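Local coordinates for protein transglutaminase elicitor (PDB 3TW5) that probably catalyses cross-linking of protein glutamine and lysine side chains, as a transglutaminase recognised by plants as an elicitor of innate immunity, at residues 1-15 with 201-213. The protein carries 1 engineered substitution. Residues are numbered along the deposited sequence; the frame is centred on the assembly and turned at random.
Sequences EANGNQDIAKLEAYF and NPAYFHIASANIL
Tyr-204 meets Asp-7, Ile-8 and Leu-11 with a single ring, a worked example of how one aromatic side chain can pack between two nearly parallel helices. Its CB meets OD1 of Asn-3 at 3.8 Å, the amide and ring planes lying 32° apart. With CG anti to the backbone N (chi1 175°), the ring then runs out between helices 5-15 and 202-213. CD1 comes at 4.1 Å to CG1 of Ile-8, which sits at the ring edge. CE1 is shared: CB of Asp-7 stands 3.7 Å away, over one face in a CH-pi contact, while CD1 of Leu-11 approaches it obliquely. The opposite face rests on CB of Ala-208, its own helix neighbour, so both faces are covered, each toward the rim. At the tip, OH touches CD1 of Leu-11 and is satisfied by a hydrogen bond to Thr-175 of strand 172-175.

Farther along, the contact is wholly apolar. Leu-11 sends CD2 to within 4.0 Å of CD1 of Ile-212, crossing it at about a right angle, and the ring of Phe-15 meets CG1 of the same isoleucine. At the other end, Asn-201 does two jobs. Its OD1 takes the N-H of Ala-203 on a lone pair at 2.9 Å, capping the helix, and ND2 gives a weak but nearly straight bond (177°) to O of Glu-1 at 3.3 Å. The extended N-terminus pairs by backbone bonds from Glu-1 and Asn-3 with strand 316-321 and passes the start of helix 202-213.

With axes 10.6 Å apart and crossing at -15°, the pair is a parallel two-helix layer packed against the large antiparallel sheet of this transglutaminase, helix 202-213 lying next to strand 232-246.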
# COMPACT_ATOMS: atom_id res chain seq x y z
N GLU A 1 15.40 22.44 1.40
CA GLU A 1 14.63 22.85 2.61
C GLU A 1 14.95 21.93 3.79
O GLU A 1 15.08 20.71 3.62
CB GLU A 1 13.13 22.84 2.32
CG GLU A 1 12.27 23.58 3.33
CD GLU A 1 10.79 23.45 3.05
OE1 GLU A 1 10.37 22.42 2.47
OE2 GLU A 1 10.03 24.37 3.40
N ALA A 2 15.07 22.53 4.98
CA ALA A 2 15.43 21.82 6.22
C ALA A 2 14.52 20.63 6.58
O ALA A 2 13.34 20.60 6.22
CB ALA A 2 15.51 22.81 7.39
N ASN A 3 15.10 19.67 7.30
CA ASN A 3 14.44 18.40 7.63
C ASN A 3 13.87 18.39 9.05
O ASN A 3 14.57 18.74 10.01
CB ASN A 3 15.45 17.26 7.44
CG ASN A 3 14.82 15.88 7.60
OD1 ASN A 3 13.68 15.65 7.17
ND2 ASN A 3 15.56 14.96 8.19
N GLY A 4 12.61 17.97 9.17
CA GLY A 4 11.93 17.88 10.47
C GLY A 4 12.12 16.55 11.19
O GLY A 4 11.74 15.49 10.69
N ASN A 5 12.71 16.62 12.39
CA ASN A 5 13.00 15.43 13.18
C ASN A 5 11.79 14.77 13.85
O ASN A 5 11.94 13.80 14.60
CB ASN A 5 14.12 15.71 14.21
CG ASN A 5 13.73 16.80 15.22
OD1 ASN A 5 12.62 17.34 15.21
ND2 ASN A 5 14.67 17.13 16.11
N GLN A 6 10.59 15.29 13.57
CA GLN A 6 9.35 14.77 14.14
C GLN A 6 9.03 13.35 13.65
O GLN A 6 8.70 12.48 14.45
CB GLN A 6 8.18 15.72 13.82
CG GLN A 6 6.87 15.38 14.51
CD GLN A 6 6.72 16.01 15.89
OE1 GLN A 6 7.67 16.08 16.67
NE2 GLN A 6 5.52 16.48 16.19
N ASP A 7 9.12 13.15 12.33
CA ASP A 7 8.84 11.85 11.72
C ASP A 7 9.95 10.83 11.98
O ASP A 7 9.68 9.63 12.09
CB ASP A 7 8.61 12.01 10.21
CG ASP A 7 7.24 12.59 9.89
OD1 ASP A 7 6.25 12.19 10.52
OD2 ASP A 7 7.16 13.45 8.98
N ILE A 8 11.19 11.31 12.08
CA ILE A 8 12.33 10.45 12.41
C ILE A 8 12.20 9.90 13.83
O ILE A 8 12.50 8.73 14.09
CB ILE A 8 13.69 11.19 12.21
CG1 ILE A 8 13.91 11.47 10.72
CG2 ILE A 8 14.86 10.37 12.75
CD1 ILE A 8 15.10 12.35 10.42
N ALA A 9 11.72 10.75 14.75
CA ALA A 9 11.46 10.36 16.13
C ALA A 9 10.49 9.18 16.22
O ALA A 9 10.75 8.22 16.94
CB ALA A 9 10.94 11.54 16.93
N LYS A 10 9.39 9.27 15.47
CA LYS A 10 8.38 8.20 15.42
C LYS A 10 9.00 6.88 15.00
O LYS A 10 8.68 5.83 15.57
CB LYS A 10 7.25 8.56 14.45
CG LYS A 10 6.46 9.81 14.78
CD LYS A 10 5.23 9.92 13.88
CE LYS A 10 4.76 11.36 13.74
NZ LYS A 10 3.39 11.45 13.16
N LEU A 11 9.89 6.93 14.00
CA LEU A 11 10.58 5.74 13.51
C LEU A 11 11.57 5.19 14.54
O LEU A 11 11.60 3.98 14.79
CB LEU A 11 11.31 6.05 12.20
CG LEU A 11 10.49 6.31 10.93
CD1 LEU A 11 11.40 6.75 9.80
CD2 LEU A 11 9.69 5.09 10.51
N GLU A 12 12.35 6.08 15.15
CA GLU A 12 13.36 5.70 16.13
C GLU A 12 12.74 5.08 17.37
O GLU A 12 13.32 4.19 17.99
CB GLU A 12 14.25 6.90 16.50
CG GLU A 12 15.25 7.28 15.40
CD GLU A 12 16.13 8.47 15.76
OE1 GLU A 12 17.18 8.65 15.12
OE2 GLU A 12 15.77 9.24 16.68
N ALA A 13 11.55 5.56 17.73
CA ALA A 13 10.77 5.00 18.84
C ALA A 13 10.30 3.58 18.52
O ALA A 13 10.45 2.68 19.34
CB ALA A 13 9.59 5.89 19.17
N TYR A 14 9.73 3.39 17.33
CA TYR A 14 9.22 2.09 16.90
C TYR A 14 10.33 1.05 16.74
O TYR A 14 10.16 -0.10 17.14
CB TYR A 14 8.40 2.20 15.61
CG TYR A 14 7.96 0.86 15.05
CD1 TYR A 14 8.44 0.40 13.82
CD2 TYR A 14 7.08 0.04 15.76
CE1 TYR A 14 8.05 -0.83 13.31
CE2 TYR A 14 6.69 -1.19 15.26
CZ TYR A 14 7.18 -1.62 14.03
OH TYR A 14 6.78 -2.85 13.55
N PHE A 15 11.45 1.44 16.14
CA PHE A 15 12.54 0.51 15.88
C PHE A 15 13.50 0.35 17.07
O PHE A 15 14.28 -0.60 17.12
CB PHE A 15 13.31 0.91 14.62
CG PHE A 15 12.57 0.60 13.34
CD1 PHE A 15 12.46 -0.70 12.88
CD2 PHE A 15 12.00 1.63 12.60
CE1 PHE A 15 11.78 -0.99 11.70
CE2 PHE A 15 11.32 1.35 11.42
CZ PHE A 15 11.21 0.04 10.97
N ASN A 201 9.29 15.67 2.60
CA ASN A 201 10.69 16.07 2.40
C ASN A 201 11.51 14.92 1.81
O ASN A 201 11.47 13.80 2.31
CB ASN A 201 11.30 16.55 3.72
CG ASN A 201 12.53 17.41 3.51
OD1 ASN A 201 13.50 17.00 2.88
ND2 ASN A 201 12.50 18.63 4.05
N PRO A 202 12.25 15.20 0.71
CA PRO A 202 13.06 14.16 0.07
C PRO A 202 14.21 13.67 0.95
O PRO A 202 14.66 12.53 0.79
CB PRO A 202 13.59 14.85 -1.19
CG PRO A 202 13.48 16.30 -0.92
CD PRO A 202 12.30 16.47 -0.03
N ALA A 203 14.68 14.52 1.87
CA ALA A 203 15.64 14.10 2.88
C ALA A 203 15.03 12.98 3.71
O ALA A 203 15.65 11.92 3.88
CB ALA A 203 16.04 15.26 3.77
N TYR A 204 13.82 13.21 4.20
CA TYR A 204 13.11 12.19 4.97
C TYR A 204 12.88 10.93 4.12
O TYR A 204 13.11 9.82 4.59
CB TYR A 204 11.80 12.71 5.57
CG TYR A 204 11.04 11.61 6.25
CD1 TYR A 204 11.51 11.04 7.43
CD2 TYR A 204 9.88 11.08 5.68
CE1 TYR A 204 10.84 9.99 8.04
CE2 TYR A 204 9.20 10.04 6.28
CZ TYR A 204 9.69 9.50 7.46
OH TYR A 204 9.02 8.46 8.07
N PHE A 205 12.43 11.12 2.89
CA PHE A 205 12.19 9.99 1.98
C PHE A 205 13.41 9.07 1.88
O PHE A 205 13.30 7.86 2.09
CB PHE A 205 11.75 10.49 0.59
CG PHE A 205 11.63 9.39 -0.43
CD1 PHE A 205 10.56 8.50 -0.40
CD2 PHE A 205 12.59 9.24 -1.43
CE1 PHE A 205 10.45 7.48 -1.35
CE2 PHE A 205 12.49 8.23 -2.38
CZ PHE A 205 11.41 7.35 -2.33
N HIS A 206 14.57 9.66 1.58
CA HIS A 206 15.81 8.90 1.43
C HIS A 206 16.21 8.22 2.73
O HIS A 206 16.46 7.01 2.75
CB HIS A 206 16.95 9.79 0.92
CG HIS A 206 18.17 9.04 0.46
ND1 HIS A 206 18.34 8.61 -0.84
CD2 HIS A 206 19.27 8.64 1.14
CE1 HIS A 206 19.49 7.98 -0.94
NE2 HIS A 206 20.08 7.98 0.24
N ILE A 207 16.25 8.98 3.82
CA ILE A 207 16.64 8.47 5.14
C ILE A 207 15.75 7.29 5.57
O ILE A 207 16.26 6.26 6.00
CB ILE A 207 16.63 9.59 6.22
CG1 ILE A 207 17.74 10.60 5.95
CG2 ILE A 207 16.79 8.99 7.63
CD1 ILE A 207 17.56 11.94 6.64
N ALA A 208 14.44 7.45 5.43
CA ALA A 208 13.48 6.41 5.79
C ALA A 208 13.64 5.17 4.91
O ALA A 208 13.75 4.06 5.42
CB ALA A 208 12.05 6.94 5.72
N SER A 209 13.66 5.37 3.59
CA SER A 209 13.74 4.27 2.62
C SER A 209 15.01 3.45 2.78
O SER A 209 14.97 2.22 2.73
CB SER A 209 13.62 4.79 1.19
OG SER A 209 12.42 5.51 1.00
N ALA A 210 16.13 4.13 2.99
CA ALA A 210 17.43 3.47 3.14
C ALA A 210 17.55 2.69 4.45
O ALA A 210 18.04 1.57 4.46
CB ALA A 210 18.56 4.49 3.01
N ASN A 211 17.09 3.30 5.54
CA ASN A 211 17.12 2.66 6.86
C ASN A 211 16.17 1.46 6.97
O ASN A 211 16.57 0.39 7.43
CB ASN A 211 16.82 3.68 7.96
CG ASN A 211 18.05 4.46 8.39
OD1 ASN A 211 18.79 4.03 9.27
ND2 ASN A 211 18.26 5.61 7.77
N ILE A 212 14.92 1.64 6.55
CA ILE A 212 13.89 0.60 6.70
C ILE A 212 14.14 -0.60 5.78
O ILE A 212 14.23 -1.74 6.26
CB ILE A 212 12.45 1.17 6.54
CG1 ILE A 212 12.18 2.24 7.60
CG2 ILE A 212 11.42 0.06 6.63
CD1 ILE A 212 11.04 3.19 7.27
N LEU A 213 14.27 -0.35 4.48
CA LEU A 213 14.54 -1.41 3.51
C LEU A 213 15.97 -1.97 3.60
O LEU A 213 16.18 -3.17 3.40
CB LEU A 213 14.28 -0.93 2.07
CG LEU A 213 12.89 -0.90 1.42
CD1 LEU A 213 12.14 -2.22 1.55
CD2 LEU A 213 12.05 0.25 1.94